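AP endonuclease, family 2 (Brucella melitensis biovar Abortus, PDB 3NGF) probably interconverts hydroxypyruvate and tartronate semialdehyde as a manganese-binding isomerase of the hyi family, built on a TIM barrel related to AP endonucleases of family 2. Local coordinates at residues A[184-187]-A[188-191]; A[138-142]-A[143-147]; A[115-119]-A[120-124]; A[51-54]-A[55-59]. One frame throughout, in Å; residues are numbered along the deposited sequence. Where two conformers were deposited one is given.

Interaction 1: residues A[184-187]-A[188-191]; sequences LDLY and HAQI. With MN (manganese (II) ion), chain C.
From Asp185 O to Ala189 N the backbone closes its first helical turn with a 2.9 Å hydrogen bond, and Leu186 O to Gln190 N and Tyr187 O to Ile191 N carry the turn onward. Asp185 is the N-cap. Its CG stands anti to the backbone N (chi1 -179°), which lets the carboxylate do two jobs at once: OD1 turns to the helix and accepts weak bonds from Tyr187 N at 3.1 Å and His188 N at 3.5 Å, while OD2 binds manganese at 2.2 Å. The start of helix 186-192 thus helps to orient the metal ligand through the other carboxylate oxygen. This is the C-terminal end of strand 180-185 in the TIM barrel, where Glu150, Gln211 and Glu247 complete the protein's share of the manganese site. His188 lies beside the carboxylate with its ring plane 47° from it, CD2 being 3.4 Å from Asp185 OD2. Its NE2 is hydrogen-bonded at 2.8 Å to a water that also coordinates the metal, a second-shell link, and ND1 pairs with Asn153. Tyr187 turns its ring edge to the face of His188 in an offset edge-to-face pair, planes 65° apart. One face of the tyrosine takes Ile191 CD1, a CH-pi contact 3.6 Å from the ring centroid, while the Tyr187 hydroxyl bonds Asn156.

Interaction 2: residues A[138-142]-A[143-147]; sequences DKLAP and HGITV
Leu140 and Ile145 meet at a slant where the helix gives way to the strand, Leu140 CD1 lying 3.8 Å from Ile145 CG2. The same methyl also meets Val147, this time with the two side chains roughly perpendicular, and CD1 comes to 4.0 Å from Val147 CB. The first torsion of Leu140 (chi1 -61°) sets CG beside the backbone N, from where CD1 reaches both residues of the returning chain. The fold-back that brings them together is a Schellman motif. Ile145 N reaches back to Leu140 O at 3.2 Å, and inside that loop Gly144 N bonds Ala141 O at 3.1 Å, with Gly144 as the C-prime residue at positive phi. Leu140 O is gripped twice, because His143 N also donates to it, at 3.0 Å; the two N-H groups arrive from opposite faces of the carbonyl plane, each well out of it. His143 folds its ring back along the helix end, with Pro142 CB over one face near the rim and Lys139 O at the ring edge, 3.7 Å from His143 CD2. The turn connects helix 122-140 to strand 146-149 within a beta-alpha-beta unit of the barrel. Leu99 of helix 88-104 packs on Leu140, His143 and Ile145, Leu110 of strand 109-111 touches both Leu140 and Ile145, and the backbone of Val147 pairs with Asn179 and Ala181 beside it.

Interaction 3: residues A[115-119]-A[120-124]; sequences GITEG and LDRKA
The guanidinium of Arg122 takes a water at its edge, in its plane, and that water ties it to Thr117: NH2 donates to the water at 3.0 Å, and the water sits 2.8 Å from Thr117 OG1. Arg122 NH2 and Thr117 OG1 themselves stay 4.0 Å apart, with the hydroxyl oblique to the guanidinium, so the water does the bridging. Phe161 O accepts from the same NH2, and NE makes a salt bridge with Glu126 one turn along the helix. The other flat group is the carboxylate of Asp121, the N-cap residue of helix 122-140. Its OD2 is met on the anti side by Ala124 N at 3.0 Å, 24° out of the carboxylate plane. Just before the cap the chain makes a type II beta turn from Thr117 to Leu120, closed by Leu120 N to Thr117 O at 3.0 Å. Gly119 takes the third place of the turn, at a positive phi where a side chain would jam against the preceding carbonyl oxygen. Leu120 then lies back over the turn: its first torsion (-61°) folds CG back beside the backbone N, Leu120 CB is 3.3 Å from Thr117 O and Leu120 CD1 4.2 Å from Thr117 CA. Cys125 of the helix touches both Thr117 and Leu120. The contact lies near the surface and combines polar bonds with the packing of Leu120, joining the loop after strand 109-111 to the first turn of the helix. Its chemistry implies that the cap and turn fix the backbone, while the arginine ties the helix start to Phe161 and, through the water, to Thr117, with Glu126 steadying its NE.

Interaction 4: residues A[51-54]-A[55-59]; sequences DVIA and RELKQ
Two turns in its side chain, CG beside the backbone N (chi1 -79°) and a bend at chi3 of -70°, double Arg55 back along the helix and lay its guanidinium over the turn before it. The plane settles on Asp51 O, which lies 3.5 Å from Arg55 CZ, over the centre of one face. That same carbonyl oxygen accepts the backbone bond from Arg55 N at 3.1 Å. The rim of the group is hemmed by neighbours: Arg55 NH2 comes to 3.8 Å from Asp51 CB, and Arg55 NH1 lies equally close to Val52 CG2. The charged ends of the two residues do not form a salt bridge, since Asp51 OD2 and Arg55 NH2 are 4.6 Å apart. A water lying in the guanidinium plane joins them instead, donating to Asp51 OD2 at 2.9 Å and accepting from Arg55 NH2 at 3.0 Å. All this happens on the outward side of helix 50-59, the helix that joins strand 39-41 to strand 63-68 in a beta-alpha-beta unit of the TIM barrel. Regular helical bonds run from Glu56 N to Val52 O, Leu57 N to Ile53 O and Lys58 N to Ala54 O. On the buried side Ile53 CG2 and Leu57 CD1 approach to 4.4 Å, and both side chains rest on Leu105. Phe29 of helix 25-34 packs against Leu57 and Glu56, while Leu26 of that helix touches Val52 and Glu56.

How the interactions relate
Along the chain the order is interaction 4, 3, 2, then 1, all within one eight-stranded parallel barrel. Interactions 3 and 2 mark the two ends of helix 122-140, their centres about 27 Å apart. Interaction 2 leads into strand 146-149, neighbour of strand 180-185, from whose end interaction 1 starts; those two contacts have centres about 26 Å apart, on opposite sides of the chain's centre. Interaction 4, on helix 50-59, lies about 38 Å from interaction 3, centre to centre. None of the four touches another. Interaction 1 alone contains a manganese ligand, while the other three lie at helix ends and along a helix of the barrel's outer layer.

Interaction 1: residues A[184-187]-A[188-191]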
loop_
_atom_site.group_PDB
_atom_site.type_symbol
_atom_site.label_atom_id
_atom_site.label_comp_id
_atom_site.label_asym_id
_atom_site.label_seq_id
_atom_site.Cartn_x
_atom_site.Cartn_y
_atom_site.Cartn_z
ATOM N N LEU A 184 1.740 -4.899 -4.552
ATOM C CA LEU A 184 2.820 -4.841 -5.552
ATOM C C LEU A 184 3.156 -3.379 -5.885
ATOM O O LEU A 184 2.476 -2.742 -6.710
ATOM C CB LEU A 184 2.354 -5.591 -6.806
ATOM C CG LEU A 184 3.251 -5.609 -8.044
ATOM C CD1 LEU A 184 4.658 -6.081 -7.687
ATOM C CD2 LEU A 184 2.632 -6.450 -9.191
ATOM N N ASP A 185 4.160 -2.841 -5.204
ATOM C CA ASP A 185 4.692 -1.502 -5.480
ATOM C C ASP A 185 5.827 -1.690 -6.506
ATOM O O ASP A 185 6.874 -2.342 -6.225
ATOM C CB ASP A 185 5.136 -0.867 -4.158
ATOM C CG ASP A 185 5.691 0.546 -4.301
ATOM O OD1 ASP A 185 6.290 0.840 -5.335
ATOM O OD2 ASP A 185 5.584 1.366 -3.356
ATOM N N LEU A 186 5.591 -1.187 -7.716
ATOM C CA LEU A 186 6.485 -1.509 -8.835
ATOM C C LEU A 186 7.827 -0.810 -8.688
ATOM O O LEU A 186 8.855 -1.227 -9.263
ATOM C CB LEU A 186 5.806 -1.183 -10.172
ATOM C CG LEU A 186 4.644 -2.100 -10.524
ATOM C CD1 LEU A 186 3.896 -1.559 -11.733
ATOM C CD2 LEU A 186 5.129 -3.554 -10.763
ATOM N N TYR A 187 7.831 0.269 -7.920
ATOM C CA TYR A 187 9.086 0.934 -7.558
ATOM C C TYR A 187 9.981 -0.063 -6.765
ATOM O O TYR A 187 11.169 -0.275 -7.097
ATOM C CB TYR A 187 8.766 2.219 -6.753
ATOM C CG TYR A 187 9.950 2.870 -6.084
ATOM C CD1 TYR A 187 10.777 3.742 -6.773
ATOM C CD2 TYR A 187 10.230 2.627 -4.747
ATOM C CE1 TYR A 187 11.893 4.332 -6.156
ATOM C CE2 TYR A 187 11.308 3.226 -4.119
ATOM C CZ TYR A 187 12.147 4.050 -4.821
ATOM O OH TYR A 187 13.217 4.624 -4.165
ATOM N N HIS A 188 9.409 -0.677 -5.739
ATOM C CA HIS A 188 10.168 -1.645 -4.949
ATOM C C HIS A 188 10.515 -2.901 -5.773
ATOM O O HIS A 188 11.598 -3.437 -5.642
ATOM C CB HIS A 188 9.377 -2.029 -3.693
ATOM C CG HIS A 188 9.166 -0.902 -2.724
ATOM N ND1 HIS A 188 10.185 -0.079 -2.291
ATOM C CD2 HIS A 188 8.064 -0.527 -2.035
ATOM C CE1 HIS A 188 9.704 0.772 -1.398
ATOM N NE2 HIS A 188 8.413 0.536 -1.247
ATOM N N ALA A 189 9.581 -3.363 -6.607
ATOM C CA ALA A 189 9.754 -4.582 -7.404
ATOM C C ALA A 189 10.873 -4.374 -8.420
ATOM O O ALA A 189 11.686 -5.272 -8.644
ATOM C CB ALA A 189 8.473 -4.942 -8.123
ATOM N N GLN A 190 10.930 -3.184 -9.013
ATOM C CA GLN A 190 12.008 -2.904 -9.981
ATOM C C GLN A 190 13.411 -2.830 -9.353
ATOM O O GLN A 190 14.404 -3.235 -9.985
ATOM C CB GLN A 190 11.664 -1.627 -10.758
ATOM C CG GLN A 190 12.713 -1.132 -11.749
ATOM C CD GLN A 190 13.147 -2.184 -12.755
ATOM O OE1 GLN A 190 12.484 -3.218 -12.947
ATOM N NE2 GLN A 190 14.281 -1.925 -13.412
ATOM N N ILE A 191 13.501 -2.283 -8.141
ATOM C CA ILE A 191 14.756 -2.139 -7.416
ATOM C C ILE A 191 15.285 -3.504 -6.951
ATOM O O ILE A 191 16.486 -3.765 -7.062
ATOM C CB ILE A 191 14.635 -1.121 -6.237
ATOM C CG1 ILE A 191 14.432 0.285 -6.792
ATOM C CG2 ILE A 191 15.837 -1.143 -5.306
ATOM C CD1 ILE A 191 13.954 1.306 -5.765
HETATM MN MN MN C . 4.593 1.401 -1.373
HETATM O O HOH W 1 6.373 1.991 -0.097
HETATM O O HOH W 2 3.356 1.495 0.760
#

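Interaction 2: residues A[138-142]-A[143-147]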
loop_
_atom_site.group_PDB
_atom_site.type_symbol
_atom_site.label_atom_id
_atom_site.label_comp_id
_atom_site.label_asym_id
_atom_site.label_seq_id
_atom_site.Cartn_x
_atom_site.Cartn_y
_atom_site.Cartn_z
ATOM N N ASP A 138 -8.815 -13.363 9.674
ATOM C CA ASP A 138 -10.037 -13.901 10.297
ATOM C C ASP A 138 -10.944 -12.804 10.837
ATOM O O ASP A 138 -12.188 -12.932 10.805
ATOM C CB ASP A 138 -9.661 -14.886 11.399
ATOM C CG ASP A 138 -9.065 -16.206 10.867
ATOM O OD1 ASP A 138 -9.166 -16.525 9.662
ATOM O OD2 ASP A 138 -8.509 -16.944 11.703
ATOM N N LYS A 139 -10.328 -11.751 11.364
ATOM C CA LYS A 139 -11.061 -10.612 11.925
ATOM C C LYS A 139 -11.649 -9.751 10.824
ATOM O O LYS A 139 -12.734 -9.190 10.990
ATOM C CB LYS A 139 -10.136 -9.765 12.804
ATOM C CG LYS A 139 -9.935 -10.335 14.202
ATOM C CD LYS A 139 -11.220 -10.216 15.062
ATOM C CE LYS A 139 -11.622 -8.720 15.271
ATOM N NZ LYS A 139 -12.884 -8.472 16.042
ATOM N N LEU A 140 -10.937 -9.654 9.698
ATOM C CA LEU A 140 -11.363 -8.792 8.586
ATOM C C LEU A 140 -12.358 -9.448 7.599
ATOM O O LEU A 140 -13.115 -8.739 6.929
ATOM C CB LEU A 140 -10.145 -8.274 7.834
ATOM C CG LEU A 140 -9.165 -7.420 8.681
ATOM C CD1 LEU A 140 -7.956 -6.945 7.820
ATOM C CD2 LEU A 140 -9.822 -6.289 9.417
ATOM N N ALA A 141 -12.330 -10.776 7.494
ATOM C CA ALA A 141 -13.172 -11.517 6.517
ATOM C C ALA A 141 -14.673 -11.229 6.656
ATOM O O ALA A 141 -15.356 -11.130 5.645
ATOM C CB ALA A 141 -12.899 -13.067 6.588
ATOM N N PRO A 142 -15.186 -11.080 7.890
ATOM C CA PRO A 142 -16.618 -10.789 8.056
ATOM C C PRO A 142 -17.065 -9.479 7.412
ATOM O O PRO A 142 -18.274 -9.268 7.166
ATOM C CB PRO A 142 -16.789 -10.707 9.573
ATOM C CG PRO A 142 -15.722 -11.605 10.113
ATOM C CD PRO A 142 -14.551 -11.429 9.181
ATOM N N HIS A 143 -16.098 -8.597 7.210
ATOM C CA HIS A 143 -16.308 -7.276 6.637
ATOM C C HIS A 143 -15.832 -7.130 5.188
ATOM O O HIS A 143 -15.869 -6.024 4.618
ATOM C CB HIS A 143 -15.612 -6.260 7.549
ATOM C CG HIS A 143 -16.058 -6.363 8.983
ATOM N ND1 HIS A 143 -17.301 -5.941 9.395
ATOM C CD2 HIS A 143 -15.433 -6.834 10.088
ATOM C CE1 HIS A 143 -17.421 -6.138 10.699
ATOM N NE2 HIS A 143 -16.311 -6.694 11.142
ATOM N N GLY A 144 -15.399 -8.251 4.592
ATOM C CA GLY A 144 -14.961 -8.268 3.215
ATOM C C GLY A 144 -13.668 -7.485 3.018
ATOM O O GLY A 144 -13.429 -6.976 1.925
ATOM N N ILE A 145 -12.881 -7.347 4.086
ATOM C CA ILE A 145 -11.620 -6.577 4.026
ATOM C C ILE A 145 -10.445 -7.517 3.803
ATOM O O ILE A 145 -10.348 -8.588 4.431
ATOM C CB ILE A 145 -11.424 -5.698 5.291
ATOM C CG1 ILE A 145 -12.550 -4.657 5.352
ATOM C CG2 ILE A 145 -10.031 -5.021 5.278
ATOM C CD1 ILE A 145 -12.779 -4.046 6.719
ATOM N N THR A 146 -9.538 -7.119 2.906
ATOM C CA THR A 146 -8.333 -7.882 2.593
ATOM C C THR A 146 -7.126 -7.227 3.302
ATOM O O THR A 146 -7.050 -6.008 3.398
ATOM C CB THR A 146 -8.088 -7.915 1.071
ATOM O OG1 THR A 146 -9.112 -8.683 0.430
ATOM C CG2 THR A 146 -6.689 -8.516 0.710
ATOM N N VAL A 147 -6.220 -8.047 3.844
ATOM C CA VAL A 147 -4.966 -7.568 4.428
ATOM C C VAL A 147 -3.813 -7.888 3.493
ATOM O O VAL A 147 -3.718 -9.008 2.977
ATOM C CB VAL A 147 -4.696 -8.161 5.842
ATOM C CG1 VAL A 147 -4.724 -9.687 5.855
ATOM C CG2 VAL A 147 -3.392 -7.612 6.443
#

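Interaction 3: residues A[115-119]-A[120-124]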
loop_
_atom_site.group_PDB
_atom_site.type_symbol
_atom_site.label_atom_id
_atom_site.label_comp_id
_atom_site.label_asym_id
_atom_site.label_seq_id
_atom_site.Cartn_x
_atom_site.Cartn_y
_atom_site.Cartn_z
ATOM N N GLY A 115 7.792 -5.037 10.063
ATOM C CA GLY A 115 8.836 -4.620 10.994
ATOM C C GLY A 115 10.221 -4.827 10.417
ATOM O O GLY A 115 10.401 -5.549 9.425
ATOM N N ILE A 116 11.192 -4.184 11.060
ATOM C CA ILE A 116 12.612 -4.438 10.851
ATOM C C ILE A 116 12.974 -5.688 11.670
ATOM O O ILE A 116 12.924 -5.650 12.919
ATOM C CB ILE A 116 13.477 -3.242 11.339
ATOM C CG1 ILE A 116 13.070 -1.932 10.659
ATOM C CG2 ILE A 116 14.978 -3.517 11.154
ATOM C CD1 ILE A 116 13.130 -1.973 9.167
ATOM N N THR A 117 13.348 -6.764 10.974
ATOM C CA THR A 117 13.622 -8.073 11.585
ATOM C C THR A 117 15.087 -8.532 11.486
ATOM O O THR A 117 15.417 -9.659 11.884
ATOM C CB THR A 117 12.730 -9.139 10.954
ATOM O OG1 THR A 117 12.927 -9.152 9.531
ATOM C CG2 THR A 117 11.264 -8.845 11.290
ATOM N N GLU A 118 15.957 -7.670 10.961
ATOM C CA GLU A 118 17.390 -7.950 10.904
ATOM C C GLU A 118 17.895 -8.258 12.311
ATOM O O GLU A 118 17.569 -7.546 13.256
ATOM C CB GLU A 118 18.145 -6.744 10.338
ATOM C CG GLU A 118 19.669 -6.891 10.362
ATOM C CD GLU A 118 20.161 -8.005 9.450
ATOM O OE1 GLU A 118 19.317 -8.697 8.838
ATOM O OE2 GLU A 118 21.393 -8.189 9.340
ATOM N N GLY A 119 18.663 -9.333 12.453
ATOM C CA GLY A 119 19.184 -9.740 13.767
ATOM C C GLY A 119 18.224 -10.599 14.585
ATOM O O GLY A 119 18.577 -11.067 15.680
ATOM N N LEU A 120 17.017 -10.820 14.077
ATOM C CA LEU A 120 16.100 -11.771 14.697
ATOM C C LEU A 120 16.177 -13.108 13.964
ATOM O O LEU A 120 16.653 -13.180 12.824
ATOM C CB LEU A 120 14.665 -11.237 14.693
ATOM C CG LEU A 120 14.389 -9.930 15.441
ATOM C CD1 LEU A 120 12.869 -9.626 15.405
ATOM C CD2 LEU A 120 14.899 -9.968 16.887
ATOM N N ASP A 121 15.735 -14.170 14.637
ATOM C CA ASP A 121 15.683 -15.500 14.028
ATOM C C ASP A 121 14.615 -15.542 12.913
ATOM O O ASP A 121 13.438 -15.253 13.152
ATOM C CB ASP A 121 15.413 -16.565 15.098
ATOM C CG ASP A 121 15.327 -17.962 14.515
ATOM O OD1 ASP A 121 16.378 -18.563 14.208
ATOM O OD2 ASP A 121 14.196 -18.454 14.350
ATOM N N ARG A 122 15.038 -15.881 11.696
ATOM C CA ARG A 122 14.158 -15.806 10.529
ATOM C C ARG A 122 12.938 -16.708 10.667
ATOM O O ARG A 122 11.827 -16.293 10.364
ATOM C CB ARG A 122 14.924 -16.146 9.245
ATOM C CG ARG A 122 14.101 -15.967 7.979
ATOM C CD ARG A 122 13.775 -14.489 7.755
ATOM N NE ARG A 122 12.826 -14.270 6.663
ATOM C CZ ARG A 122 12.488 -13.076 6.183
ATOM N NH1 ARG A 122 11.605 -12.990 5.188
ATOM N NH2 ARG A 122 13.042 -11.960 6.671
ATOM N N LYS A 123 13.141 -17.934 11.139
ATOM C CA LYS A 123 12.044 -18.873 11.294
ATOM C C LYS A 123 10.997 -18.354 12.292
ATOM O O LYS A 123 9.806 -18.452 12.030
ATOM C CB LYS A 123 12.572 -20.260 11.713
ATOM C CG LYS A 123 11.507 -21.358 11.798
ATOM C CD LYS A 123 12.104 -22.677 12.339
ATOM C CE LYS A 123 11.026 -23.747 12.587
ATOM N NZ LYS A 123 10.267 -23.549 13.867
ATOM N N ALA A 124 11.438 -17.803 13.421
ATOM C CA ALA A 124 10.509 -17.233 14.411
ATOM C C ALA A 124 9.723 -16.087 13.782
ATOM O O ALA A 124 8.517 -15.936 14.025
ATOM C CB ALA A 124 11.253 -16.720 15.633
HETATM O O HOH W 3 14.997 -10.899 8.652
#

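Interaction 4: residues A[51-54]-A[55-59]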
loop_
_atom_site.group_PDB
_atom_site.type_symbol
_atom_site.label_atom_id
_atom_site.label_comp_id
_atom_site.label_asym_id
_atom_site.label_seq_id
_atom_site.Cartn_x
_atom_site.Cartn_y
_atom_site.Cartn_z
ATOM N N ASP A 51 -14.359 10.015 11.850
ATOM C CA ASP A 51 -15.545 10.684 11.329
ATOM C C ASP A 51 -15.168 11.864 10.390
ATOM O O ASP A 51 -15.886 12.157 9.424
ATOM C CB ASP A 51 -16.433 11.220 12.449
ATOM C CG ASP A 51 -17.221 10.144 13.193
ATOM O OD1 ASP A 51 -17.138 8.935 12.866
ATOM O OD2 ASP A 51 -17.975 10.569 14.113
ATOM N N VAL A 52 -14.087 12.577 10.714
ATOM C CA VAL A 52 -13.632 13.713 9.931
ATOM C C VAL A 52 -13.118 13.219 8.573
ATOM O O VAL A 52 -13.500 13.758 7.547
ATOM C CB VAL A 52 -12.544 14.539 10.692
ATOM C CG1 VAL A 52 -11.901 15.610 9.788
ATOM C CG2 VAL A 52 -13.144 15.146 11.968
ATOM N N ILE A 53 -12.272 12.184 8.575
ATOM C CA ILE A 53 -11.798 11.595 7.316
ATOM C C ILE A 53 -12.965 11.049 6.486
ATOM O O ILE A 53 -13.017 11.269 5.273
ATOM C CB ILE A 53 -10.746 10.478 7.535
ATOM C CG1 ILE A 53 -9.458 11.047 8.123
ATOM C CG2 ILE A 53 -10.423 9.786 6.208
ATOM C CD1 ILE A 53 -8.422 9.943 8.527
ATOM N N ALA A 54 -13.936 10.399 7.135
ATOM C CA ALA A 54 -15.154 9.904 6.417
ATOM C C ALA A 54 -15.863 11.062 5.683
ATOM O O ALA A 54 -16.293 10.918 4.516
ATOM C CB ALA A 54 -16.149 9.216 7.414
ATOM N N ARG A 55 -15.976 12.197 6.360
ATOM C CA ARG A 55 -16.626 13.385 5.780
ATOM C C ARG A 55 -15.793 13.994 4.658
ATOM O O ARG A 55 -16.325 14.439 3.651
ATOM C CB ARG A 55 -16.980 14.413 6.862
ATOM C CG ARG A 55 -18.263 14.058 7.645
ATOM C CD ARG A 55 -18.685 15.211 8.551
ATOM N NE ARG A 55 -17.760 15.395 9.686
ATOM C CZ ARG A 55 -17.829 14.756 10.844
ATOM N NH1 ARG A 55 -16.930 14.997 11.795
ATOM N NH2 ARG A 55 -18.787 13.877 11.073
ATOM N N GLU A 56 -14.472 13.971 4.798
ATOM C CA GLU A 56 -13.602 14.378 3.686
ATOM C C GLU A 56 -13.881 13.563 2.419
ATOM O O GLU A 56 -13.990 14.118 1.317
ATOM C CB GLU A 56 -12.127 14.213 4.035
ATOM C CG GLU A 56 -11.528 15.131 5.064
ATOM C CD GLU A 56 -11.442 16.588 4.654
ATOM O OE1 GLU A 56 -11.677 16.941 3.456
ATOM O OE2 GLU A 56 -11.115 17.392 5.558
ATOM N N LEU A 57 -13.957 12.253 2.569
ATOM C CA LEU A 57 -14.242 11.347 1.452
ATOM C C LEU A 57 -15.609 11.602 0.822
ATOM O O LEU A 57 -15.731 11.676 -0.400
ATOM C CB LEU A 57 -14.167 9.892 1.919
ATOM C CG LEU A 57 -12.796 9.411 2.389
ATOM C CD1 LEU A 57 -12.940 8.019 3.067
ATOM C CD2 LEU A 57 -11.754 9.379 1.249
ATOM N N LYS A 58 -16.625 11.792 1.659
ATOM C CA LYS A 58 -17.993 11.976 1.172
ATOM C C LYS A 58 -18.123 13.315 0.470
ATOM O O LYS A 58 -18.719 13.395 -0.615
ATOM C CB LYS A 58 -18.987 11.856 2.330
ATOM C CG LYS A 58 -20.469 11.989 1.952
ATOM C CD LYS A 58 -21.357 11.791 3.170
ATOM C CE LYS A 58 -22.834 11.941 2.858
ATOM N NZ LYS A 58 -23.645 11.884 4.129
ATOM N N GLN A 59 -17.571 14.362 1.078
ATOM C CA GLN A 59 -17.767 15.721 0.586
ATOM C C GLN A 59 -17.041 15.938 -0.745
ATOM O O GLN A 59 -17.487 16.735 -1.592
ATOM C CB GLN A 59 -17.315 16.732 1.641
ATOM C CG GLN A 59 -17.506 18.177 1.199
ATOM C CD GLN A 59 -17.332 19.172 2.341
ATOM O OE1 GLN A 59 -17.518 18.833 3.537
ATOM N NE2 GLN A 59 -16.958 20.420 1.980
HETATM O O HOH W 4 -18.474 13.386 14.034
#